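Arabinan endo-1,5-alpha-l-arabinosidase A (Cellvibrio cellulosa, PDB 1GYH) cleaves alpha-1,5-linked arabinofuranosyl bonds of linear arabinan, releasing almost exclusively arabinotriose, and folds as a five-bladed beta-propeller of glycoside hydrolase family 43. Local coordinates at residues 31-34 with 38-41; 17-22 with 266-271; 139-144 with 166-171; 77-82 with 158-163. All coordinates share one frame; numbering follows the deposited sequence.

Contact 1. Residues 31-34 with 38-41; sequences YSSK and NWRY
S32 and R40 form an antiparallel hydrogen-bonded pair: S32 N reaches R40 O at 3.0 Å, and R40 N returns the bond to S32 O. On the sheet face that bears the S32 and R40 side chains, the OG of S32 lies 3.5 Å from CG of R40, so a small serine leaves the arginine's methylene chain room to lie alongside. One residue on, S33 sets its CB over one face of the W39 indole, 3.5 Å from the centroid of the six-membered ring, a CH-pi contact. With its OG anti to the backbone N (chi1 173°), S33 also bonds to N38 O at 2.7 Å, approaching from above the carbonyl plane. These are strands 29-33 and 38-44, a beta hairpin in the first propeller blade. A water between K34 N and N38 O continues the pairing where the strands part toward the turn. Y31 contributes its CB, 3.8 Å from CE3 of W39, while its ring passes CA of Y41. Farther out, D35 steadies the turn, its backbone N bonding to S33 OG and its OD1 taking N38 N, and W19 and L21 of the neighbouring strand 18-23 pack on W39.

Contact 2. Residues 17-22 with 266-271; sequences DTWYLF and YTWDGK
The indole of W268 is covered on both faces. W19 presents CZ3 over the centre of one, and Y266, two residues earlier on the same strand as W268, lays its CB on the other, nearer the rim. This is an edge-to-face (T-shaped) aromatic pair between two blades of the propeller, the edge coming from W19 on strand 18-23 and the face from W268 at the end of strand 257-268. The six-membered ring of W19 and the five-membered ring of W268 have centroids 4.7 Å apart and planes at 68°, so the two are tilted somewhat from a perfect T. Tryptophan suits both places: the backbones remain far apart, with the CA atoms of W19 and W268 11.1 Å from each other, and two large, flat side chains can span such a gap. In W19, CG is anti to the carbonyl carbon (chi1 -57°), which sends the indole out from its strand toward the neighbouring blade.

W268 also opens a type I' turn that ends at K271, in which W268 N bonds to K271 O and K271 N to W268 O. D269 and G270 occupy its corners with positive phi, a region glycine enters easily. R36 packs against both tryptophans, and M12 and Y273 also meet W268. At the heart of the pair, CZ3 of W19 stands 3.4 Å from CE2 of W268, while its neighbour CH2 is 3.7 Å from CG of W268.

Contact 3. Residues 139-144 with 166-171; sequences QVWMSF and PQEWHS
W141 meets E168 and H170 along the far rim of its indole. Its CH2 lies 3.5 Å from OE2 of E168, which sits in the plane of the indole at its edge, where ring hydrogens are slightly positive; the carboxylate plane stands nearly upright to the ring, at 86°. E168 reaches this point because its CG is anti to the backbone N (chi1 -168°) and the chain continues extended to the carboxylate. The same OE2 accepts a hydrogen bond from H170 NE2 at 2.9 Å through its anti lone pair, almost in the imidazole plane, which helps to hold the ring's rotation. H170 in turn brings CD2 to 3.9 Å from CZ3 of W141.

F144 and W169 form a second aromatic meeting. Their rings touch rim to rim, with planes at 87° and CE1 of F144 3.7 Å from CZ3 of W169. F144 holds its CG between backbone N and carbonyl carbon (chi1 76°), which swings the phenyl toward strand 169-173. W169 NE1 bonds to Q167 OE1, so the indole's one polar atom is satisfied locally, while NE1 of W141 is held by D135 OD2.

Strands 140-144 and 169-173 belong to one propeller blade but are not adjacent in it. Strand 151-155 runs between them: its L153 and K155 touch W141, and F154 stacks on W169.

Contact 4. Residues 77-82 with 158-163; sequences YLYYSV and DDLTRP
The loop between the third and fourth strands of one propeller blade (151-155 and 169-173) packs its residues 158-163 against strand 75-82 of the preceding blade. L160 carries most of the join. Its CD1 lies over the centre of the Y77 ring, 4.2 Å from the centroid and only 8° off the normal, a CH-pi contact, while its CB is 4.0 Å from CE2 of Y77. Leucine suits the place because its branch can set a methyl over the ring while CB stays near the rim. Beside it, the phenol of Y79 ends in a hydrogen bond from OH to L160 O, 2.8 Å long, lying in the carbonyl plane on a lone pair. Tyrosine fits this place because its length carries a donor across the gap to a backbone oxygen. Y77 reaches D159 O less directly: a water donates to that oxygen at 2.6 Å and also lies unusually close, 2.5 Å, to Y77 OH, in the plane of the ring. N157 fastens the loop itself, its OD1 accepting from the backbone N of both T161 and R162. Around the contact, H72 of strand 63-72 touches L160, V96 and V94 of strand 90-97 pack on Y77 and Y79, and strand 140-144 adds M142 against Y79 and V140 against L160.

The contacts range from a hairpin to joins between blades. Contact 1 and the 17-22 half of contact 2 lie in the first-blade sheet, where strands 29-33 and 18-23 are neighbours; the two contacts have centres about 13 Å apart, and contact 1 is nested in the chain loop that contact 2 closes. As that loop runs from the first blade to the last, contact 2 probably helps to join these blades, closing the ring. Contacts 3 and 4 have centres about 12 Å apart, and their segments alternate along the chain; they touch where M142 packs on Y79 and V140 on L160. F22 against L78 links contact 2 to contact 4. Contacts 1 and 3, centres about 33 Å apart, lie on opposite sides of the molecule.

Contact 1. Residues 31-34 with 38-41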
# COMPACT_ATOMS: atom_id res chain seq x y z
N TYR A 31 -12.89 6.93 -5.16
CA TYR A 31 -13.36 7.27 -6.49
C TYR A 31 -13.86 6.05 -7.26
O TYR A 31 -13.48 4.92 -6.95
CB TYR A 31 -12.24 7.87 -7.32
CG TYR A 31 -11.56 9.05 -6.70
CD1 TYR A 31 -10.50 8.86 -5.83
CD2 TYR A 31 -11.98 10.35 -6.99
CE1 TYR A 31 -9.82 9.94 -5.27
CE2 TYR A 31 -11.30 11.46 -6.43
CZ TYR A 31 -10.26 11.24 -5.55
OH TYR A 31 -9.59 12.31 -4.98
N SER A 32 -14.66 6.31 -8.29
CA SER A 32 -15.22 5.27 -9.19
C SER A 32 -15.06 5.59 -10.66
O SER A 32 -14.95 6.74 -11.07
CB SER A 32 -16.69 4.97 -8.89
OG SER A 32 -17.53 6.06 -9.22
N SER A 33 -15.06 4.56 -11.50
CA SER A 33 -14.81 4.76 -12.91
C SER A 33 -15.28 3.56 -13.75
O SER A 33 -15.19 2.41 -13.30
CB SER A 33 -13.31 5.01 -13.14
OG SER A 33 -13.01 5.06 -14.52
N LYS A 34 -15.74 3.84 -14.95
CA LYS A 34 -16.12 2.77 -15.89
C LYS A 34 -14.93 2.29 -16.75
O LYS A 34 -14.98 1.19 -17.26
CB LYS A 34 -17.32 3.23 -16.76
CG LYS A 34 -18.60 3.53 -15.91
CD LYS A 34 -19.30 2.28 -15.33
CE LYS A 34 -20.49 2.64 -14.44
NZ LYS A 34 -21.27 1.45 -14.11
N ASN A 38 -11.13 7.96 -16.48
CA ASN A 38 -12.06 9.01 -16.07
C ASN A 38 -12.72 8.67 -14.71
O ASN A 38 -13.50 7.72 -14.62
CB ASN A 38 -13.13 9.21 -17.17
CG ASN A 38 -12.53 9.65 -18.49
OD1 ASN A 38 -12.45 8.88 -19.48
ND2 ASN A 38 -12.13 10.88 -18.53
N TRP A 39 -12.36 9.41 -13.65
CA TRP A 39 -12.73 9.09 -12.26
C TRP A 39 -13.61 10.18 -11.66
O TRP A 39 -13.28 11.36 -11.78
CB TRP A 39 -11.47 8.94 -11.38
CG TRP A 39 -10.55 7.78 -11.74
CD1 TRP A 39 -9.45 7.80 -12.55
CD2 TRP A 39 -10.67 6.43 -11.27
NE1 TRP A 39 -8.89 6.55 -12.62
CE2 TRP A 39 -9.63 5.68 -11.85
CE3 TRP A 39 -11.57 5.77 -10.42
CZ2 TRP A 39 -9.47 4.32 -11.62
CZ3 TRP A 39 -11.40 4.42 -10.18
CH2 TRP A 39 -10.37 3.71 -10.78
N ARG A 40 -14.71 9.79 -11.02
CA ARG A 40 -15.52 10.71 -10.19
C ARG A 40 -15.40 10.40 -8.70
O ARG A 40 -15.25 9.24 -8.28
CB ARG A 40 -16.98 10.66 -10.56
CG ARG A 40 -17.51 9.23 -10.79
CD ARG A 40 -19.04 9.12 -10.64
NE ARG A 40 -19.49 10.45 -11.01
CZ ARG A 40 -19.64 10.89 -12.26
NH1 ARG A 40 -19.51 10.09 -13.32
NH2 ARG A 40 -19.94 12.16 -12.43
N TYR A 41 -15.51 11.43 -7.88
CA TYR A 41 -15.56 11.22 -6.43
C TYR A 41 -16.75 10.35 -6.08
O TYR A 41 -17.84 10.57 -6.57
CB TYR A 41 -15.73 12.56 -5.71
CG TYR A 41 -15.87 12.44 -4.20
CD1 TYR A 41 -14.76 12.17 -3.40
CD2 TYR A 41 -17.08 12.64 -3.59
CE1 TYR A 41 -14.88 12.08 -2.01
CE2 TYR A 41 -17.20 12.57 -2.20
CZ TYR A 41 -16.10 12.29 -1.42
OH TYR A 41 -16.23 12.22 -0.05
O HOH W 1 -15.88 6.67 -15.83

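Contact 2. Residues 17-22 with 266-271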
# COMPACT_ATOMS: atom_id res chain seq x y z
N ASP A 17 -19.10 -4.12 -13.20
CA ASP A 17 -18.43 -3.36 -14.28
C ASP A 17 -17.86 -1.99 -13.85
O ASP A 17 -17.49 -1.17 -14.71
CB ASP A 17 -19.32 -3.17 -15.49
CG ASP A 17 -20.48 -2.25 -15.20
OD1 ASP A 17 -20.58 -1.72 -14.07
OD2 ASP A 17 -21.36 -1.99 -16.03
N THR A 18 -17.76 -1.78 -12.53
CA THR A 18 -17.21 -0.54 -11.98
C THR A 18 -15.90 -0.71 -11.20
O THR A 18 -15.77 -1.58 -10.36
CB THR A 18 -18.28 0.14 -11.09
OG1 THR A 18 -19.52 0.21 -11.79
CG2 THR A 18 -17.89 1.62 -10.83
N TRP A 19 -14.92 0.12 -11.55
CA TRP A 19 -13.63 0.23 -10.88
C TRP A 19 -13.68 1.25 -9.72
O TRP A 19 -14.33 2.31 -9.83
CB TRP A 19 -12.57 0.67 -11.89
CG TRP A 19 -12.41 -0.22 -13.09
CD1 TRP A 19 -12.96 -0.04 -14.34
CD2 TRP A 19 -11.61 -1.40 -13.17
NE1 TRP A 19 -12.56 -1.06 -15.18
CE2 TRP A 19 -11.71 -1.89 -14.49
CE3 TRP A 19 -10.80 -2.07 -12.26
CZ2 TRP A 19 -11.08 -3.05 -14.91
CZ3 TRP A 19 -10.15 -3.22 -12.68
CH2 TRP A 19 -10.31 -3.70 -13.99
N TYR A 20 -12.98 0.93 -8.63
CA TYR A 20 -12.93 1.80 -7.45
C TYR A 20 -11.49 2.03 -7.07
O TYR A 20 -10.65 1.09 -7.15
CB TYR A 20 -13.71 1.23 -6.26
CG TYR A 20 -15.19 1.25 -6.50
CD1 TYR A 20 -15.81 0.22 -7.20
CD2 TYR A 20 -15.98 2.34 -6.12
CE1 TYR A 20 -17.15 0.26 -7.44
CE2 TYR A 20 -17.33 2.39 -6.38
CZ TYR A 20 -17.92 1.36 -7.04
OH TYR A 20 -19.25 1.38 -7.33
N LEU A 21 -11.21 3.27 -6.66
CA LEU A 21 -9.87 3.71 -6.33
C LEU A 21 -9.90 4.34 -4.91
O LEU A 21 -10.80 5.14 -4.57
CB LEU A 21 -9.40 4.73 -7.34
CG LEU A 21 -8.17 5.62 -7.06
CD1 LEU A 21 -6.84 4.84 -7.10
CD2 LEU A 21 -8.12 6.76 -8.07
N PHE A 22 -8.95 3.93 -4.09
CA PHE A 22 -8.86 4.34 -2.69
C PHE A 22 -7.52 5.03 -2.48
O PHE A 22 -6.47 4.53 -2.87
CB PHE A 22 -8.98 3.15 -1.72
CG PHE A 22 -10.20 2.32 -1.91
CD1 PHE A 22 -10.35 1.48 -3.03
CD2 PHE A 22 -11.24 2.37 -0.99
CE1 PHE A 22 -11.48 0.69 -3.19
CE2 PHE A 22 -12.42 1.61 -1.17
CZ PHE A 22 -12.53 0.77 -2.28
N TYR A 266 -1.90 -5.70 -9.73
CA TYR A 266 -3.08 -6.51 -9.94
C TYR A 266 -3.04 -7.23 -11.27
O TYR A 266 -2.37 -6.79 -12.23
CB TYR A 266 -4.35 -5.64 -9.93
CG TYR A 266 -4.48 -4.81 -8.65
CD1 TYR A 266 -5.04 -5.36 -7.51
CD2 TYR A 266 -4.02 -3.51 -8.59
CE1 TYR A 266 -5.18 -4.62 -6.34
CE2 TYR A 266 -4.14 -2.74 -7.42
CZ TYR A 266 -4.73 -3.30 -6.30
OH TYR A 266 -4.88 -2.57 -5.14
N THR A 267 -3.73 -8.36 -11.27
CA THR A 267 -4.04 -9.12 -12.47
C THR A 267 -5.53 -8.99 -12.73
O THR A 267 -6.35 -9.44 -11.94
CB THR A 267 -3.59 -10.59 -12.26
OG1 THR A 267 -2.16 -10.67 -12.10
CG2 THR A 267 -3.90 -11.43 -13.55
N TRP A 268 -5.87 -8.35 -13.85
CA TRP A 268 -7.24 -8.16 -14.32
C TRP A 268 -7.39 -8.74 -15.74
O TRP A 268 -6.69 -8.31 -16.66
CB TRP A 268 -7.56 -6.66 -14.40
CG TRP A 268 -7.51 -5.91 -13.04
CD1 TRP A 268 -8.04 -6.31 -11.85
CD2 TRP A 268 -6.93 -4.62 -12.79
NE1 TRP A 268 -7.82 -5.36 -10.88
CE2 TRP A 268 -7.14 -4.31 -11.43
CE3 TRP A 268 -6.28 -3.68 -13.60
CZ2 TRP A 268 -6.71 -3.12 -10.86
CZ3 TRP A 268 -5.84 -2.49 -13.03
CH2 TRP A 268 -6.05 -2.24 -11.67
N ASP A 269 -8.29 -9.72 -15.90
CA ASP A 269 -8.62 -10.27 -17.23
C ASP A 269 -7.35 -10.67 -18.01
O ASP A 269 -7.22 -10.34 -19.19
CB ASP A 269 -9.41 -9.26 -18.06
CG ASP A 269 -10.61 -8.73 -17.33
OD1 ASP A 269 -11.38 -9.51 -16.71
OD2 ASP A 269 -10.85 -7.52 -17.30
N GLY A 270 -6.43 -11.34 -17.31
CA GLY A 270 -5.30 -12.01 -17.96
C GLY A 270 -4.12 -11.12 -18.28
O GLY A 270 -3.19 -11.54 -18.97
N LYS A 271 -4.11 -9.89 -17.74
CA LYS A 271 -2.97 -8.99 -17.92
C LYS A 271 -2.61 -8.32 -16.58
O LYS A 271 -3.46 -8.23 -15.69
CB LYS A 271 -3.30 -7.91 -18.92
CG LYS A 271 -3.39 -8.42 -20.34
CD LYS A 271 -4.06 -7.40 -21.24
CE LYS A 271 -3.16 -6.16 -21.45
NZ LYS A 271 -1.83 -6.51 -22.01

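Contact 3. Residues 139-144 with 166-171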
# COMPACT_ATOMS: atom_id res chain seq x y z
N GLN A 139 -4.83 -19.87 3.68
CA GLN A 139 -4.46 -18.90 4.74
C GLN A 139 -4.38 -17.50 4.15
O GLN A 139 -4.06 -17.33 2.96
CB GLN A 139 -3.13 -19.30 5.41
CG GLN A 139 -3.16 -20.69 6.04
CD GLN A 139 -1.80 -21.14 6.65
OE1 GLN A 139 -1.77 -21.55 7.82
NE2 GLN A 139 -0.72 -21.12 5.86
N VAL A 140 -4.68 -16.48 4.97
CA VAL A 140 -4.60 -15.08 4.56
C VAL A 140 -3.65 -14.34 5.50
O VAL A 140 -3.67 -14.57 6.71
CB VAL A 140 -5.99 -14.43 4.53
CG1 VAL A 140 -5.89 -13.02 4.01
CG2 VAL A 140 -6.93 -15.22 3.63
N TRP A 141 -2.80 -13.52 4.91
CA TRP A 141 -1.70 -12.83 5.61
C TRP A 141 -1.78 -11.31 5.41
O TRP A 141 -2.24 -10.82 4.39
CB TRP A 141 -0.34 -13.34 5.09
CG TRP A 141 -0.11 -14.86 5.17
CD1 TRP A 141 -0.57 -15.83 4.30
CD2 TRP A 141 0.66 -15.57 6.16
NE1 TRP A 141 -0.16 -17.07 4.70
CE2 TRP A 141 0.61 -16.94 5.83
CE3 TRP A 141 1.39 -15.17 7.30
CZ2 TRP A 141 1.25 -17.91 6.60
CZ3 TRP A 141 2.01 -16.11 8.05
CH2 TRP A 141 1.95 -17.49 7.71
N MET A 142 -1.29 -10.56 6.41
CA MET A 142 -1.03 -9.12 6.24
C MET A 142 0.45 -8.85 6.26
O MET A 142 1.17 -9.30 7.18
CB MET A 142 -1.75 -8.31 7.36
CG MET A 142 -1.46 -6.80 7.27
SD MET A 142 -2.22 -5.79 8.59
CE MET A 142 -3.96 -5.93 8.15
N SER A 143 0.94 -8.12 5.26
CA SER A 143 2.23 -7.48 5.32
C SER A 143 2.02 -6.00 5.66
O SER A 143 1.01 -5.42 5.32
CB SER A 143 3.02 -7.64 4.00
OG SER A 143 2.42 -6.95 2.90
N PHE A 144 2.99 -5.39 6.30
CA PHE A 144 2.92 -3.97 6.61
C PHE A 144 4.29 -3.45 7.02
O PHE A 144 5.24 -4.22 7.21
CB PHE A 144 1.91 -3.72 7.77
CG PHE A 144 2.46 -4.11 9.14
CD1 PHE A 144 2.39 -5.42 9.59
CD2 PHE A 144 3.07 -3.15 9.97
CE1 PHE A 144 2.89 -5.79 10.82
CE2 PHE A 144 3.59 -3.52 11.22
CZ PHE A 144 3.51 -4.81 11.65
N PRO A 166 -2.63 -19.18 18.02
CA PRO A 166 -1.39 -18.48 18.37
C PRO A 166 -0.80 -17.73 17.19
O PRO A 166 -0.99 -18.13 16.02
CB PRO A 166 -0.47 -19.65 18.74
CG PRO A 166 -0.98 -20.78 17.88
CD PRO A 166 -2.47 -20.65 18.08
N GLN A 167 -0.10 -16.64 17.47
CA GLN A 167 0.40 -15.77 16.42
C GLN A 167 1.53 -16.38 15.64
O GLN A 167 2.31 -17.14 16.18
CB GLN A 167 0.80 -14.37 17.01
CG GLN A 167 -0.41 -13.67 17.66
CD GLN A 167 -0.32 -12.15 17.82
OE1 GLN A 167 0.61 -11.50 17.32
NE2 GLN A 167 -1.34 -11.56 18.50
N GLU A 168 1.62 -16.03 14.35
CA GLU A 168 2.75 -16.39 13.49
C GLU A 168 3.21 -15.22 12.66
O GLU A 168 2.46 -14.68 11.82
CB GLU A 168 2.37 -17.55 12.53
CG GLU A 168 3.57 -18.16 11.80
CD GLU A 168 3.21 -19.26 10.78
OE1 GLU A 168 2.17 -19.95 10.99
OE2 GLU A 168 4.00 -19.42 9.80
N TRP A 169 4.48 -14.85 12.86
CA TRP A 169 5.08 -13.69 12.24
C TRP A 169 6.34 -14.06 11.48
O TRP A 169 7.05 -14.96 11.88
CB TRP A 169 5.52 -12.69 13.35
CG TRP A 169 4.34 -11.92 13.94
CD1 TRP A 169 3.29 -12.46 14.63
CD2 TRP A 169 4.08 -10.50 13.86
NE1 TRP A 169 2.42 -11.46 15.00
CE2 TRP A 169 2.87 -10.26 14.53
CE3 TRP A 169 4.75 -9.41 13.29
CZ2 TRP A 169 2.30 -8.98 14.65
CZ3 TRP A 169 4.20 -8.12 13.44
CH2 TRP A 169 3.00 -7.93 14.10
N HIS A 170 6.64 -13.26 10.47
CA HIS A 170 7.86 -13.35 9.69
C HIS A 170 8.37 -11.97 9.25
O HIS A 170 7.61 -11.13 8.73
CB HIS A 170 7.65 -14.23 8.39
CG HIS A 170 7.14 -15.61 8.69
ND1 HIS A 170 7.97 -16.66 9.02
CD2 HIS A 170 5.87 -16.08 8.77
CE1 HIS A 170 7.23 -17.72 9.31
NE2 HIS A 170 5.96 -17.40 9.14
N SER A 171 9.66 -11.74 9.41
CA SER A 171 10.28 -10.58 8.78
C SER A 171 10.47 -10.86 7.28
O SER A 171 10.87 -11.96 6.91
CB SER A 171 11.64 -10.28 9.42
OG SER A 171 11.49 -9.98 10.82

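Contact 4. Residues 77-82 with 158-163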
# COMPACT_ATOMS: atom_id res chain seq x y z
N TYR A 77 -13.25 -5.60 2.36
CA TYR A 77 -12.44 -5.29 3.53
C TYR A 77 -11.47 -4.15 3.17
O TYR A 77 -10.63 -4.29 2.27
CB TYR A 77 -11.66 -6.50 4.00
CG TYR A 77 -12.46 -7.61 4.61
CD1 TYR A 77 -13.27 -8.42 3.83
CD2 TYR A 77 -12.43 -7.85 5.96
CE1 TYR A 77 -14.00 -9.42 4.37
CE2 TYR A 77 -13.19 -8.87 6.50
CZ TYR A 77 -13.96 -9.64 5.71
OH TYR A 77 -14.71 -10.65 6.23
N LEU A 78 -11.61 -3.01 3.87
CA LEU A 78 -10.79 -1.84 3.64
C LEU A 78 -9.94 -1.63 4.90
O LEU A 78 -10.45 -1.20 5.93
CB LEU A 78 -11.69 -0.64 3.37
CG LEU A 78 -10.99 0.73 3.29
CD1 LEU A 78 -9.95 0.68 2.13
CD2 LEU A 78 -11.94 1.91 3.09
N TYR A 79 -8.66 -1.94 4.79
CA TYR A 79 -7.66 -1.70 5.83
C TYR A 79 -7.13 -0.28 5.69
O TYR A 79 -7.08 0.25 4.60
CB TYR A 79 -6.53 -2.73 5.73
CG TYR A 79 -7.05 -4.13 5.90
CD1 TYR A 79 -7.63 -4.83 4.81
CD2 TYR A 79 -7.04 -4.75 7.15
CE1 TYR A 79 -8.14 -6.11 4.99
CE2 TYR A 79 -7.57 -6.02 7.33
CZ TYR A 79 -8.09 -6.70 6.25
OH TYR A 79 -8.62 -7.94 6.46
N TYR A 80 -6.77 0.35 6.82
CA TYR A 80 -6.41 1.77 6.84
C TYR A 80 -5.50 2.00 8.05
O TYR A 80 -5.51 1.20 9.00
CB TYR A 80 -7.69 2.67 6.91
CG TYR A 80 -8.55 2.44 8.15
CD1 TYR A 80 -8.23 3.08 9.35
CD2 TYR A 80 -9.61 1.51 8.15
CE1 TYR A 80 -8.96 2.86 10.51
CE2 TYR A 80 -10.35 1.26 9.30
CZ TYR A 80 -10.02 1.94 10.50
OH TYR A 80 -10.72 1.75 11.67
N SER A 81 -4.71 3.09 8.00
CA SER A 81 -3.69 3.40 9.02
C SER A 81 -4.03 4.72 9.73
O SER A 81 -4.38 5.71 9.09
CB SER A 81 -2.29 3.50 8.38
OG SER A 81 -2.05 2.46 7.43
N VAL A 82 -3.97 4.69 11.05
CA VAL A 82 -4.01 5.89 11.93
C VAL A 82 -2.59 6.10 12.47
O VAL A 82 -1.98 5.20 13.04
CB VAL A 82 -4.99 5.66 13.08
CG1 VAL A 82 -4.82 6.72 14.17
CG2 VAL A 82 -6.43 5.64 12.58
N ASP A 158 -9.64 -16.01 11.21
CA ASP A 158 -10.68 -16.46 10.28
C ASP A 158 -11.58 -15.34 9.76
O ASP A 158 -12.01 -15.43 8.59
CB ASP A 158 -11.55 -17.56 10.91
CG ASP A 158 -10.87 -18.94 10.92
OD1 ASP A 158 -9.71 -19.10 10.45
OD2 ASP A 158 -11.45 -19.93 11.39
N ASP A 159 -11.84 -14.28 10.56
CA ASP A 159 -12.67 -13.14 10.04
C ASP A 159 -11.87 -12.01 9.44
O ASP A 159 -12.47 -11.00 9.07
CB ASP A 159 -13.65 -12.44 11.03
CG ASP A 159 -14.15 -13.34 12.14
OD1 ASP A 159 -14.99 -14.16 11.76
OD2 ASP A 159 -13.84 -13.35 13.36
N LEU A 160 -10.56 -12.18 9.36
CA LEU A 160 -9.62 -11.17 8.83
C LEU A 160 -9.59 -9.83 9.61
O LEU A 160 -9.19 -8.78 9.05
CB LEU A 160 -9.86 -10.90 7.35
CG LEU A 160 -10.09 -12.11 6.43
CD1 LEU A 160 -10.25 -11.64 5.01
CD2 LEU A 160 -9.00 -13.10 6.51
N THR A 161 -9.93 -9.86 10.90
CA THR A 161 -9.92 -8.61 11.70
C THR A 161 -8.82 -8.51 12.76
O THR A 161 -8.63 -7.42 13.30
CB THR A 161 -11.29 -8.38 12.37
OG1 THR A 161 -11.55 -9.44 13.30
CG2 THR A 161 -12.44 -8.44 11.34
N ARG A 162 -8.15 -9.62 13.08
CA ARG A 162 -7.08 -9.64 14.06
C ARG A 162 -6.04 -10.71 13.71
O ARG A 162 -6.34 -11.63 12.93
CB ARG A 162 -7.64 -9.94 15.48
CG ARG A 162 -7.85 -8.61 16.38
CD ARG A 162 -9.23 -8.35 16.49
NE ARG A 162 -9.76 -7.19 17.22
CZ ARG A 162 -10.34 -6.14 16.65
NH1 ARG A 162 -10.28 -5.97 15.32
NH2 ARG A 162 -10.96 -5.21 17.40
N PRO A 163 -4.85 -10.64 14.32
CA PRO A 163 -3.87 -11.74 14.16
C PRO A 163 -4.46 -13.09 14.59
O PRO A 163 -5.20 -13.13 15.59
CB PRO A 163 -2.72 -11.34 15.10
CG PRO A 163 -2.87 -9.80 15.23
CD PRO A 163 -4.35 -9.56 15.20
O HOH W 2 -15.08 -10.94 8.70